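Two-component insecticidal protein 16 kDa unit (Alcaligenes faecalis, PDB 5V3S) probably acts as the small, aegerolysin-type unit of a binary toxin that kills corn rootworm. Local coordinates at residues M20-V26 with E66-A72; N120-K126 with F139-K145; F31-Y37 with G85-D91; K94-Y100 with D111-D117. All coordinates share one frame; numbering follows the deposited sequence.

Interaction 1 (M20-V26 with E66-A72); sequences MEITIFV and EDSYTIA. Unlike the reference sequence in segment 20-26: Met20 (reference Ile).
Ile71 O is gripped by two groups of strand 20-26. Ile22 N donates to Ile71 O at 2.8 Å with an almost straight N-H (173°), and the CA-H of Glu21 adds a weaker contact, Glu21 CA to Ile71 O 3.4 Å. Ile24 and Tyr69 repeat this antiparallel pairing two residues on. Between these hydrogen-bonded pairs, Thr23 and Thr70 form a non-hydrogen-bonded pair whose hydroxyls bridge the strands, Thr23 OG1 to Thr70 OG1 2.8 Å. Both threonines hold OG1 anti to the carbonyl carbon (chi1 -65° in Thr23), which brings the oxygens together above the sheet. Farther along, the Phe25 ring spreads over the backbone entering strand 68-72: Asp67 O sits over one face toward the rim, and Phe25 CZ approaches Glu66 O to 3.4 Å. On the other face of the sheet Ile22 and Ile71 run alongside each other, Ile22 CG2 to Ile71 CB 3.8 Å. These two and Ile24 pack on Phe87 of strand 83-91. The chemistry thus differs by face: hydroxyls, Glu21 and the partly exposed Phe25 ring on one side; on the other, three isoleucines that enter the core, with Tyr69 at its margin.

Interaction 2 (N120-K126 with F139-K145); sequences NYTVIKK and FITVVKK
Tyr121 and Lys144 extend in step across a non-hydrogen-bonded pair of an antiparallel hairpin. With CG anti to the carbonyl carbon (chi1 -55°), the Tyr121 ring runs along the lysine: Tyr121 CD1 meets Lys144 CA at 3.7 Å, and CE1 of the same ring meets Lys144 CG at an equal 3.7 Å. The lysine chain is extended, and both tips arrive at one carboxylate, that of Asp91, where Tyr121 OH makes a hydrogen bond and Lys144 NZ a salt bridge. Thr122 turns to the other face. It pairs with Val143 through two backbone bonds, Thr122 N to Val143 O 2.9 Å and the return bond from Val143 N. A water also donates to Thr122 O at 3.1 Å and joins it to Thr141 OG1, so this oxygen serves two donors. Lys145 passes almost perpendicular to the threonine side chain, its CE 3.6 Å from Thr122 OG1, before NZ reaches Glu119 O. At the far end Phe139 and Lys126 exchange backbone bonds, Lys126 N to Phe139 O 2.9 Å, while the Phe139 ring rests against Phe25. The hairpin's inner face, Val123, Ile140 and Val142, packs against Phe97 of strand 94-103. Strand 136-144 pairs in parallel with strand 19-27, and strand 121-126 is the outermost strand of this sheet within the chain.

Interaction 3 (F31-Y37 with G85-D91); sequences FKVEGAY and GGFSLYD
Glu34 pairs with Ser88, yet Tyr37 pairs with Gly86, so the register slips by one residue: a beta bulge in an otherwise regular antiparallel ladder. Gly35 takes a positive phi at the slip, and beyond it the CA-H of Ala36 approaches Gly86 O, Ala36 CA to Gly86 O 3.1 Å. Before the bulge, Leu89 shows how one side chain can knit two strands. Leu89 CB is 4.1 Å from Lys32 O, and its CG touches the CB of Phe31. From there the branches part. Leu89 CD1 settles on the backbone of the opposite strand, 3.4 Å from Lys32 O, and Leu89 CD2 lies 3.7 Å from Phe31 CD2. With CG anti to the backbone N (chi1 -171°), the end of the side chain comes nearer the partner strand, and the leucine meets the phenylalanine nearly crosswise. On this face they belong to the packing between the two sheets, Leu89 touching Ile24 and Phe31 touching Val26. The reverse face is more open to solvent. There the Tyr90 ring takes Lys32 O at its edge, in plane, and Tyr90 CE1 meets Glu34 CB at 3.5 Å; any cation-pi attraction from Lys32 is at most weak. Past the bulge, Tyr37 folds its ring back over the two glycines: Gly86 N lies 3.4 Å above the ring plane, offset toward the rim, and Gly85 CA makes a CH-pi contact 4.2 Å from the Tyr37 ring centroid.

Interaction 4 (K94-Y100 with D111-D117); sequences KLVFEYY and DELTVKD
Glu98 and Thr114 exchange a pair of backbone bonds, Thr114 N to Glu98 O 2.8 Å, and Tyr100 and Glu112 do the same with more bent N-H groups. Lys116 N donates to Val96 O, just where a classic beta bulge sets Val96 and Phe97 both against Leu89. The direct side-chain bond is Tyr99 OH to Asp111 OD2, 2.8 Å. It meets the anti side of the carboxylate, 29° out of its plane, and the same oxygen also accepts from Gly129 N and forms a salt bridge with Lys125. Two waters carry further polar links: one donates to Glu98 OE1 and accepts from Lys116 NZ at 2.7 Å, the other joins Glu98 OE1 to Thr114 OG1. Apolar packing centres on Leu113, whose CD1 lies 3.6 Å from Phe97 CD1 and whose CB sits at the Tyr99 ring edge, in plane, 3.9 Å from Tyr99 CD1. Leu95 CD2 covers the lysine stem, 3.8 Å from Lys116 CG. The hairpin ends its antiparallel sheet within the chain, strand 110-115 outermost and strand 83-91 on the other flank of 94-103, while Phe97 and Tyr99 face strands 121-126 and 136-144 of the opposing sheet.

Overall arrangement
From the N terminus, strand 19-27 waits some forty residues for its first sheet neighbour, strand 68-74, and interaction 1 closes that long loop. Strand 31-38, inside that loop, meets strand 83-91 only after the loop has closed, so interaction 3 crosses interaction 1. Interactions 4 and 2 then follow in series as two local hairpins. Interactions 1 and 2 share the mixed sheet through strands 19-27 and 136-144, and interactions 3 and 4 share the antiparallel sheet through 83-91 and 94-103. Each hairpin lands on a different sheet, and the two sheets pack face to face as a beta sandwich, with Ile22 CD1 3.4 Å from Tyr99 CE2.

Interaction 1 (M20-V26 with E66-A72)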
# COMPACT_ATOMS: atom_id res chain seq x y z
N MSE A 20 -1.71 -3.37 -8.97
CA MSE A 20 -2.40 -2.77 -7.83
C MSE A 20 -1.92 -1.33 -7.75
O MSE A 20 -0.79 -1.00 -8.12
CB MSE A 20 -2.13 -3.55 -6.51
CG MSE A 20 -0.67 -3.72 -6.04
SE MSE A 20 -0.10 -2.09 -5.02
CE MSE A 20 -0.73 -2.93 -3.36
N GLU A 21 -2.77 -0.45 -7.23
CA GLU A 21 -2.32 0.86 -6.82
C GLU A 21 -2.98 1.15 -5.49
O GLU A 21 -4.17 0.97 -5.38
CB GLU A 21 -2.62 2.01 -7.82
CG GLU A 21 -1.79 1.91 -9.08
CD GLU A 21 -1.70 3.16 -9.91
OE1 GLU A 21 -2.25 4.21 -9.46
OE2 GLU A 21 -1.04 3.04 -11.00
N ILE A 22 -2.17 1.53 -4.50
CA ILE A 22 -2.66 1.74 -3.13
C ILE A 22 -2.42 3.22 -2.76
O ILE A 22 -1.32 3.71 -2.86
CB ILE A 22 -2.17 0.70 -2.12
CG1 ILE A 22 -2.82 0.88 -0.80
CG2 ILE A 22 -0.70 0.73 -1.92
CD1 ILE A 22 -2.85 -0.38 0.02
N THR A 23 -3.46 3.90 -2.33
CA THR A 23 -3.33 5.31 -2.01
C THR A 23 -3.57 5.38 -0.50
O THR A 23 -4.58 4.85 -0.04
CB THR A 23 -4.32 6.16 -2.84
OG1 THR A 23 -3.98 6.06 -4.20
CG2 THR A 23 -4.22 7.58 -2.46
N ILE A 24 -2.67 6.08 0.24
CA ILE A 24 -2.79 6.29 1.70
C ILE A 24 -2.99 7.77 1.92
O ILE A 24 -2.16 8.58 1.44
CB ILE A 24 -1.50 5.81 2.41
CG1 ILE A 24 -1.22 4.37 2.02
CG2 ILE A 24 -1.56 5.95 3.94
CD1 ILE A 24 -0.19 4.22 0.94
N PHE A 25 -4.14 8.12 2.52
CA PHE A 25 -4.49 9.54 2.74
C PHE A 25 -4.53 9.66 4.22
O PHE A 25 -5.15 8.82 4.89
CB PHE A 25 -5.92 9.87 2.20
CG PHE A 25 -6.29 11.30 2.30
CD1 PHE A 25 -5.95 12.17 1.30
CD2 PHE A 25 -6.88 11.80 3.46
CE1 PHE A 25 -6.29 13.52 1.38
CE2 PHE A 25 -7.19 13.18 3.57
CZ PHE A 25 -6.86 14.01 2.53
N VAL A 26 -3.99 10.75 4.77
CA VAL A 26 -3.79 10.84 6.23
C VAL A 26 -4.29 12.16 6.74
O VAL A 26 -4.27 13.12 5.98
CB VAL A 26 -2.31 10.69 6.65
CG1 VAL A 26 -1.73 9.40 6.01
CG2 VAL A 26 -1.49 11.85 6.20
N GLU A 66 -3.41 15.81 5.63
CA GLU A 66 -4.41 16.09 4.58
C GLU A 66 -3.90 15.88 3.16
O GLU A 66 -4.48 16.43 2.25
CB GLU A 66 -5.09 17.46 4.71
CG GLU A 66 -5.76 17.69 6.09
CD GLU A 66 -6.27 19.13 6.27
OE1 GLU A 66 -6.14 20.01 5.40
OE2 GLU A 66 -6.78 19.35 7.35
N ASP A 67 -2.78 15.13 3.02
CA ASP A 67 -2.27 14.68 1.74
C ASP A 67 -2.34 13.18 1.59
O ASP A 67 -2.55 12.44 2.52
CB ASP A 67 -0.79 15.03 1.60
CG ASP A 67 -0.51 16.51 1.36
OD1 ASP A 67 -1.45 17.34 1.09
OD2 ASP A 67 0.69 16.88 1.43
N SER A 68 -2.16 12.72 0.36
CA SER A 68 -2.03 11.28 0.17
C SER A 68 -0.70 10.96 -0.56
O SER A 68 -0.01 11.81 -1.13
CB SER A 68 -3.18 10.73 -0.63
OG SER A 68 -3.20 11.26 -1.98
N TYR A 69 -0.43 9.68 -0.61
CA TYR A 69 0.73 9.18 -1.42
C TYR A 69 0.30 7.81 -1.96
O TYR A 69 -0.44 7.12 -1.26
CB TYR A 69 1.89 8.98 -0.50
CG TYR A 69 3.08 8.30 -1.11
CD1 TYR A 69 3.91 8.95 -2.05
CD2 TYR A 69 3.45 7.00 -0.68
CE1 TYR A 69 5.10 8.31 -2.55
CE2 TYR A 69 4.64 6.39 -1.16
CZ TYR A 69 5.41 7.02 -2.11
OH TYR A 69 6.54 6.38 -2.61
N THR A 70 0.73 7.48 -3.19
CA THR A 70 0.33 6.24 -3.82
C THR A 70 1.55 5.42 -4.09
O THR A 70 2.60 5.95 -4.60
CB THR A 70 -0.41 6.58 -5.14
OG1 THR A 70 -1.58 7.34 -4.82
CG2 THR A 70 -0.78 5.35 -5.88
N ILE A 71 1.39 4.14 -3.82
CA ILE A 71 2.37 3.09 -4.13
C ILE A 71 1.71 2.26 -5.28
O ILE A 71 0.51 1.93 -5.26
CB ILE A 71 2.64 2.27 -2.89
CG1 ILE A 71 3.43 3.05 -1.86
CG2 ILE A 71 3.34 0.97 -3.20
CD1 ILE A 71 3.43 2.48 -0.47
N ALA A 72 2.53 1.81 -6.19
CA ALA A 72 1.98 1.04 -7.32
C ALA A 72 2.91 -0.09 -7.62
O ALA A 72 4.11 0.10 -7.60
CB ALA A 72 1.86 1.93 -8.51

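Interaction 2 (N120-K126 with F139-K145)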
# COMPACT_ATOMS: atom_id res chain seq x y z
N ASN A 120 -5.59 4.88 19.04
CA ASN A 120 -5.17 6.27 18.72
C ASN A 120 -5.44 6.69 17.26
O ASN A 120 -5.39 7.83 16.95
CB ASN A 120 -3.71 6.42 19.12
CG ASN A 120 -3.54 6.37 20.64
OD1 ASN A 120 -4.23 7.11 21.36
ND2 ASN A 120 -2.65 5.52 21.12
N TYR A 121 -5.74 5.72 16.39
CA TYR A 121 -5.90 5.91 14.96
C TYR A 121 -7.14 5.15 14.41
O TYR A 121 -7.52 4.10 14.91
CB TYR A 121 -4.67 5.46 14.22
CG TYR A 121 -3.41 6.12 14.73
CD1 TYR A 121 -2.94 7.30 14.17
CD2 TYR A 121 -2.69 5.52 15.72
CE1 TYR A 121 -1.73 7.87 14.58
CE2 TYR A 121 -1.56 6.10 16.20
CZ TYR A 121 -1.11 7.27 15.66
OH TYR A 121 0.03 7.81 16.18
N THR A 122 -7.86 5.80 13.56
CA THR A 122 -8.85 5.17 12.74
C THR A 122 -8.21 4.86 11.39
O THR A 122 -7.82 5.70 10.63
CB THR A 122 -10.13 5.98 12.60
OG1 THR A 122 -10.60 6.33 13.92
CG2 THR A 122 -11.22 5.15 11.92
N VAL A 123 -8.15 3.56 11.10
CA VAL A 123 -7.56 3.14 9.87
C VAL A 123 -8.56 2.30 9.08
O VAL A 123 -8.97 1.26 9.58
CB VAL A 123 -6.30 2.35 10.13
CG1 VAL A 123 -5.65 1.95 8.85
CG2 VAL A 123 -5.27 3.16 10.84
N ILE A 124 -8.90 2.75 7.89
CA ILE A 124 -9.94 2.10 7.01
C ILE A 124 -9.45 1.81 5.59
O ILE A 124 -9.00 2.75 4.90
CB ILE A 124 -11.24 2.88 6.95
CG1 ILE A 124 -11.84 3.19 8.34
CG2 ILE A 124 -12.26 2.07 6.07
CD1 ILE A 124 -12.50 2.03 9.04
N LYS A 125 -9.57 0.52 5.17
CA LYS A 125 -9.28 0.17 3.77
C LYS A 125 -10.56 -0.07 2.89
O LYS A 125 -11.54 -0.69 3.36
CB LYS A 125 -8.39 -1.05 3.77
CG LYS A 125 -8.00 -1.55 2.39
CD LYS A 125 -7.03 -2.71 2.51
CE LYS A 125 -7.78 -3.96 3.02
NZ LYS A 125 -8.44 -4.82 1.98
N LYS A 126 -10.52 0.41 1.66
CA LYS A 126 -11.55 0.19 0.64
C LYS A 126 -10.82 -0.45 -0.52
O LYS A 126 -9.66 -0.13 -0.80
CB LYS A 126 -12.22 1.49 0.20
CG LYS A 126 -12.88 2.33 1.34
CD LYS A 126 -14.34 1.98 1.69
CE LYS A 126 -14.77 2.56 3.08
NZ LYS A 126 -15.87 1.74 3.67
N PHE A 139 -7.47 1.90 -1.27
CA PHE A 139 -7.51 3.19 -0.59
C PHE A 139 -7.44 2.89 0.88
O PHE A 139 -8.22 2.14 1.39
CB PHE A 139 -8.84 3.86 -0.94
CG PHE A 139 -9.10 5.24 -0.37
CD1 PHE A 139 -8.14 6.23 -0.33
CD2 PHE A 139 -10.41 5.59 -0.02
CE1 PHE A 139 -8.45 7.52 0.12
CE2 PHE A 139 -10.73 6.86 0.44
CZ PHE A 139 -9.75 7.84 0.47
N ILE A 140 -6.46 3.50 1.59
CA ILE A 140 -6.42 3.45 3.07
C ILE A 140 -6.42 4.91 3.60
O ILE A 140 -5.67 5.67 3.12
CB ILE A 140 -5.20 2.70 3.59
CG1 ILE A 140 -5.16 1.27 2.98
CG2 ILE A 140 -5.19 2.69 5.14
CD1 ILE A 140 -3.98 0.46 3.46
N THR A 141 -7.33 5.21 4.49
CA THR A 141 -7.41 6.42 5.25
C THR A 141 -6.88 6.14 6.65
O THR A 141 -7.11 5.08 7.30
CB THR A 141 -8.83 7.08 5.21
OG1 THR A 141 -9.83 6.10 5.67
CG2 THR A 141 -9.22 7.51 3.75
N VAL A 142 -6.18 7.15 7.16
CA VAL A 142 -5.64 7.07 8.43
C VAL A 142 -5.94 8.44 9.12
O VAL A 142 -5.59 9.43 8.60
CB VAL A 142 -4.16 6.81 8.38
CG1 VAL A 142 -3.71 6.63 9.79
CG2 VAL A 142 -3.81 5.53 7.54
N VAL A 143 -6.62 8.39 10.23
CA VAL A 143 -6.98 9.58 11.00
C VAL A 143 -6.43 9.40 12.38
O VAL A 143 -6.83 8.48 13.08
CB VAL A 143 -8.53 9.80 11.08
CG1 VAL A 143 -8.84 11.03 11.95
CG2 VAL A 143 -9.10 9.98 9.69
N LYS A 144 -5.47 10.24 12.79
CA LYS A 144 -5.05 10.29 14.23
C LYS A 144 -6.20 10.94 15.01
O LYS A 144 -6.56 12.10 14.70
CB LYS A 144 -3.78 11.09 14.41
CG LYS A 144 -3.19 11.03 15.81
CD LYS A 144 -1.92 11.83 15.96
CE LYS A 144 -1.08 11.49 17.23
NZ LYS A 144 0.37 11.91 17.02
N LYS A 145 -6.71 10.22 16.01
CA LYS A 145 -7.87 10.65 16.74
C LYS A 145 -7.53 11.93 17.51
O LYS A 145 -6.40 12.08 17.98
CB LYS A 145 -8.35 9.56 17.67
CG LYS A 145 -9.00 8.39 16.95
CD LYS A 145 -9.37 7.38 18.02
CE LYS A 145 -10.02 6.11 17.50
NZ LYS A 145 -10.23 5.24 18.72
O HOH W 1 -4.75 9.93 18.82
O HOH W 2 -9.84 6.58 8.51

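Interaction 3 (F31-Y37 with G85-D91)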
# COMPACT_ATOMS: atom_id res chain seq x y z
N PHE A 31 2.86 11.18 8.53
CA PHE A 31 3.17 9.78 8.70
C PHE A 31 4.26 9.42 7.70
O PHE A 31 4.48 10.17 6.76
CB PHE A 31 1.90 8.92 8.36
CG PHE A 31 0.75 9.12 9.31
CD1 PHE A 31 -0.06 10.24 9.23
CD2 PHE A 31 0.43 8.18 10.24
CE1 PHE A 31 -1.20 10.36 10.06
CE2 PHE A 31 -0.63 8.30 11.11
CZ PHE A 31 -1.46 9.43 11.02
N LYS A 32 4.92 8.29 7.97
CA LYS A 32 6.13 7.83 7.26
C LYS A 32 5.94 6.40 6.79
O LYS A 32 5.61 5.51 7.65
CB LYS A 32 7.32 7.89 8.18
CG LYS A 32 8.66 7.53 7.54
CD LYS A 32 9.78 7.60 8.59
CE LYS A 32 9.59 6.62 9.78
NZ LYS A 32 10.82 6.45 10.67
N VAL A 33 6.20 6.18 5.48
CA VAL A 33 6.26 4.79 4.95
C VAL A 33 7.60 4.15 5.29
O VAL A 33 8.66 4.73 5.06
CB VAL A 33 5.95 4.74 3.45
CG1 VAL A 33 5.95 3.31 3.00
CG2 VAL A 33 4.64 5.49 3.07
N GLU A 34 7.61 2.91 5.80
CA GLU A 34 8.88 2.21 5.98
C GLU A 34 8.58 0.73 5.76
O GLU A 34 7.42 0.28 5.70
CB GLU A 34 9.45 2.38 7.38
CG GLU A 34 9.91 3.72 7.77
CD GLU A 34 11.15 4.21 7.07
OE1 GLU A 34 11.99 3.47 6.50
OE2 GLU A 34 11.26 5.46 7.08
N GLY A 35 9.65 -0.03 5.61
CA GLY A 35 9.50 -1.46 5.55
C GLY A 35 8.99 -2.00 4.18
O GLY A 35 8.58 -3.18 4.08
N ALA A 36 8.96 -1.17 3.14
CA ALA A 36 8.45 -1.66 1.86
C ALA A 36 9.36 -2.77 1.27
O ALA A 36 10.59 -2.64 1.27
CB ALA A 36 8.33 -0.50 0.84
N TYR A 37 8.72 -3.84 0.75
CA TYR A 37 9.44 -4.89 0.11
C TYR A 37 8.59 -5.54 -0.94
O TYR A 37 7.36 -5.40 -0.96
CB TYR A 37 9.86 -5.93 1.17
CG TYR A 37 8.73 -6.75 1.66
CD1 TYR A 37 7.89 -6.31 2.64
CD2 TYR A 37 8.44 -8.03 1.09
CE1 TYR A 37 6.80 -7.01 3.07
CE2 TYR A 37 7.37 -8.75 1.55
CZ TYR A 37 6.52 -8.20 2.51
OH TYR A 37 5.41 -8.86 2.92
N GLY A 85 3.99 -8.36 -1.89
CA GLY A 85 4.85 -7.45 -1.09
C GLY A 85 4.07 -6.86 0.07
O GLY A 85 2.92 -7.27 0.37
N GLY A 86 4.67 -5.79 0.63
CA GLY A 86 4.07 -5.10 1.77
C GLY A 86 4.84 -3.85 2.15
O GLY A 86 5.92 -3.51 1.60
N PHE A 87 4.29 -3.14 3.16
CA PHE A 87 4.92 -1.94 3.72
C PHE A 87 4.21 -1.64 5.01
O PHE A 87 3.11 -2.13 5.27
CB PHE A 87 4.85 -0.70 2.79
CG PHE A 87 3.46 -0.22 2.49
CD1 PHE A 87 2.71 -0.82 1.46
CD2 PHE A 87 2.84 0.81 3.29
CE1 PHE A 87 1.45 -0.40 1.22
CE2 PHE A 87 1.52 1.24 3.00
CZ PHE A 87 0.85 0.59 1.96
N SER A 88 4.77 -0.70 5.75
CA SER A 88 4.33 -0.30 7.08
C SER A 88 4.22 1.21 7.16
O SER A 88 4.84 1.94 6.41
CB SER A 88 5.20 -0.86 8.23
OG SER A 88 5.31 -2.32 8.20
N LEU A 89 3.34 1.68 8.01
CA LEU A 89 3.24 3.16 8.14
C LEU A 89 3.41 3.47 9.59
O LEU A 89 2.83 2.82 10.44
CB LEU A 89 1.90 3.69 7.78
CG LEU A 89 1.72 5.19 7.67
CD1 LEU A 89 2.39 5.78 6.49
CD2 LEU A 89 0.26 5.53 7.64
N TYR A 90 4.14 4.52 9.84
CA TYR A 90 4.46 4.95 11.20
C TYR A 90 3.97 6.40 11.41
O TYR A 90 3.79 7.18 10.46
CB TYR A 90 5.96 4.95 11.40
CG TYR A 90 6.56 3.60 11.32
CD1 TYR A 90 6.78 3.01 10.08
CD2 TYR A 90 6.89 2.91 12.44
CE1 TYR A 90 7.26 1.70 9.98
CE2 TYR A 90 7.38 1.61 12.35
CZ TYR A 90 7.57 1.03 11.10
OH TYR A 90 8.12 -0.26 11.08
N ASP A 91 3.80 6.76 12.68
CA ASP A 91 3.52 8.16 13.11
C ASP A 91 4.65 8.41 14.12
O ASP A 91 4.59 7.88 15.24
CB ASP A 91 2.16 8.27 13.80
CG ASP A 91 1.90 9.75 14.35
OD1 ASP A 91 2.62 10.61 13.90
OD2 ASP A 91 0.93 10.01 15.08

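Interaction 4 (K94-Y100 with D111-D117)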
# COMPACT_ATOMS: atom_id res chain seq x y z
N LYS A 94 5.92 5.34 16.27
CA LYS A 94 4.78 4.50 16.59
C LYS A 94 4.36 3.77 15.29
O LYS A 94 4.06 4.40 14.27
CB LYS A 94 3.61 5.31 17.10
CG LYS A 94 3.91 6.16 18.33
CD LYS A 94 3.10 5.65 19.52
CE LYS A 94 1.72 6.31 19.62
NZ LYS A 94 1.18 6.28 21.04
N LEU A 95 4.31 2.45 15.33
CA LEU A 95 3.81 1.68 14.17
C LEU A 95 2.26 1.77 14.15
O LEU A 95 1.62 1.36 15.12
CB LEU A 95 4.27 0.23 14.30
CG LEU A 95 3.79 -0.71 13.16
CD1 LEU A 95 4.26 -0.29 11.81
CD2 LEU A 95 4.31 -2.11 13.51
N VAL A 96 1.67 2.28 13.04
CA VAL A 96 0.26 2.46 12.91
C VAL A 96 -0.38 1.23 12.22
O VAL A 96 -1.33 0.67 12.77
CB VAL A 96 -0.00 3.75 12.18
CG1 VAL A 96 -1.49 3.94 11.90
CG2 VAL A 96 0.63 4.89 13.02
N PHE A 97 0.16 0.82 11.09
CA PHE A 97 -0.33 -0.44 10.36
C PHE A 97 0.75 -1.12 9.55
O PHE A 97 1.80 -0.58 9.26
CB PHE A 97 -1.58 -0.25 9.49
CG PHE A 97 -1.39 0.55 8.20
CD1 PHE A 97 -0.80 0.03 7.08
CD2 PHE A 97 -1.90 1.86 8.07
CE1 PHE A 97 -0.70 0.76 5.90
CE2 PHE A 97 -1.80 2.57 6.92
CZ PHE A 97 -1.18 2.02 5.81
N GLU A 98 0.50 -2.37 9.28
CA GLU A 98 1.30 -3.20 8.39
C GLU A 98 0.33 -3.65 7.32
O GLU A 98 -0.87 -3.97 7.62
CB GLU A 98 1.88 -4.39 9.11
CG GLU A 98 2.96 -3.98 10.13
CD GLU A 98 3.27 -5.09 11.12
OE1 GLU A 98 2.41 -5.94 11.45
OE2 GLU A 98 4.40 -5.14 11.47
N TYR A 99 0.76 -3.52 6.05
CA TYR A 99 -0.06 -3.99 4.96
C TYR A 99 0.70 -5.06 4.13
O TYR A 99 1.92 -4.99 4.02
CB TYR A 99 -0.49 -2.81 4.08
CG TYR A 99 -1.47 -3.23 3.01
CD1 TYR A 99 -2.76 -3.73 3.36
CD2 TYR A 99 -1.08 -3.21 1.68
CE1 TYR A 99 -3.65 -4.13 2.35
CE2 TYR A 99 -1.95 -3.55 0.70
CZ TYR A 99 -3.22 -4.03 1.03
OH TYR A 99 -4.02 -4.44 -0.02
N TYR A 100 -0.03 -6.00 3.54
CA TYR A 100 0.59 -7.12 2.75
C TYR A 100 -0.38 -7.54 1.71
O TYR A 100 -1.61 -7.50 1.95
CB TYR A 100 0.97 -8.33 3.68
CG TYR A 100 1.24 -9.66 2.94
CD1 TYR A 100 2.44 -9.87 2.33
CD2 TYR A 100 0.24 -10.66 2.78
CE1 TYR A 100 2.71 -10.99 1.57
CE2 TYR A 100 0.52 -11.82 2.05
CZ TYR A 100 1.79 -11.97 1.46
OH TYR A 100 2.13 -13.06 0.74
N ASP A 111 -5.02 -10.16 0.55
CA ASP A 111 -4.23 -9.13 1.29
C ASP A 111 -4.49 -9.20 2.76
O ASP A 111 -5.22 -10.08 3.27
CB ASP A 111 -4.53 -7.77 0.67
CG ASP A 111 -5.92 -7.20 1.06
OD1 ASP A 111 -6.69 -7.85 1.90
OD2 ASP A 111 -6.19 -6.10 0.49
N GLU A 112 -3.88 -8.30 3.50
CA GLU A 112 -4.05 -8.31 4.94
C GLU A 112 -3.55 -7.00 5.42
O GLU A 112 -2.45 -6.62 5.07
CB GLU A 112 -3.22 -9.40 5.58
CG GLU A 112 -3.17 -9.33 7.09
CD GLU A 112 -4.24 -10.14 7.73
OE1 GLU A 112 -5.32 -10.31 7.12
OE2 GLU A 112 -3.98 -10.62 8.85
N LEU A 113 -4.40 -6.35 6.19
CA LEU A 113 -4.10 -5.04 6.87
C LEU A 113 -4.16 -5.24 8.34
O LEU A 113 -5.21 -5.57 8.90
CB LEU A 113 -5.11 -3.99 6.49
CG LEU A 113 -5.03 -2.73 7.34
CD1 LEU A 113 -3.79 -1.93 6.89
CD2 LEU A 113 -6.26 -1.93 7.18
N THR A 114 -3.02 -5.11 8.99
CA THR A 114 -2.86 -5.27 10.39
C THR A 114 -2.76 -3.89 11.05
O THR A 114 -1.71 -3.24 10.95
CB THR A 114 -1.56 -6.09 10.69
OG1 THR A 114 -1.49 -7.33 9.91
CG2 THR A 114 -1.45 -6.46 12.17
N VAL A 115 -3.80 -3.49 11.82
CA VAL A 115 -3.73 -2.19 12.47
C VAL A 115 -3.13 -2.40 13.84
O VAL A 115 -3.61 -3.26 14.66
CB VAL A 115 -5.12 -1.52 12.58
CG1 VAL A 115 -5.00 -0.18 13.36
CG2 VAL A 115 -5.72 -1.36 11.22
N LYS A 116 -2.13 -1.62 14.14
CA LYS A 116 -1.32 -1.86 15.34
C LYS A 116 -1.74 -0.96 16.51
O LYS A 116 -1.46 -1.27 17.66
CB LYS A 116 0.18 -1.72 15.01
CG LYS A 116 0.61 -2.85 14.05
CD LYS A 116 0.63 -4.15 14.82
CE LYS A 116 1.92 -4.38 15.57
NZ LYS A 116 1.97 -5.76 16.18
N ASP A 117 -2.37 0.17 16.21
CA ASP A 117 -2.87 1.01 17.31
C ASP A 117 -4.24 1.48 16.96
O ASP A 117 -4.40 2.58 16.42
CB ASP A 117 -1.93 2.18 17.56
CG ASP A 117 -2.36 3.02 18.77
OD1 ASP A 117 -3.43 2.74 19.36
OD2 ASP A 117 -1.58 3.89 19.13
O HOH W 3 2.80 -6.90 13.88
O HOH W 4 1.48 -7.97 10.28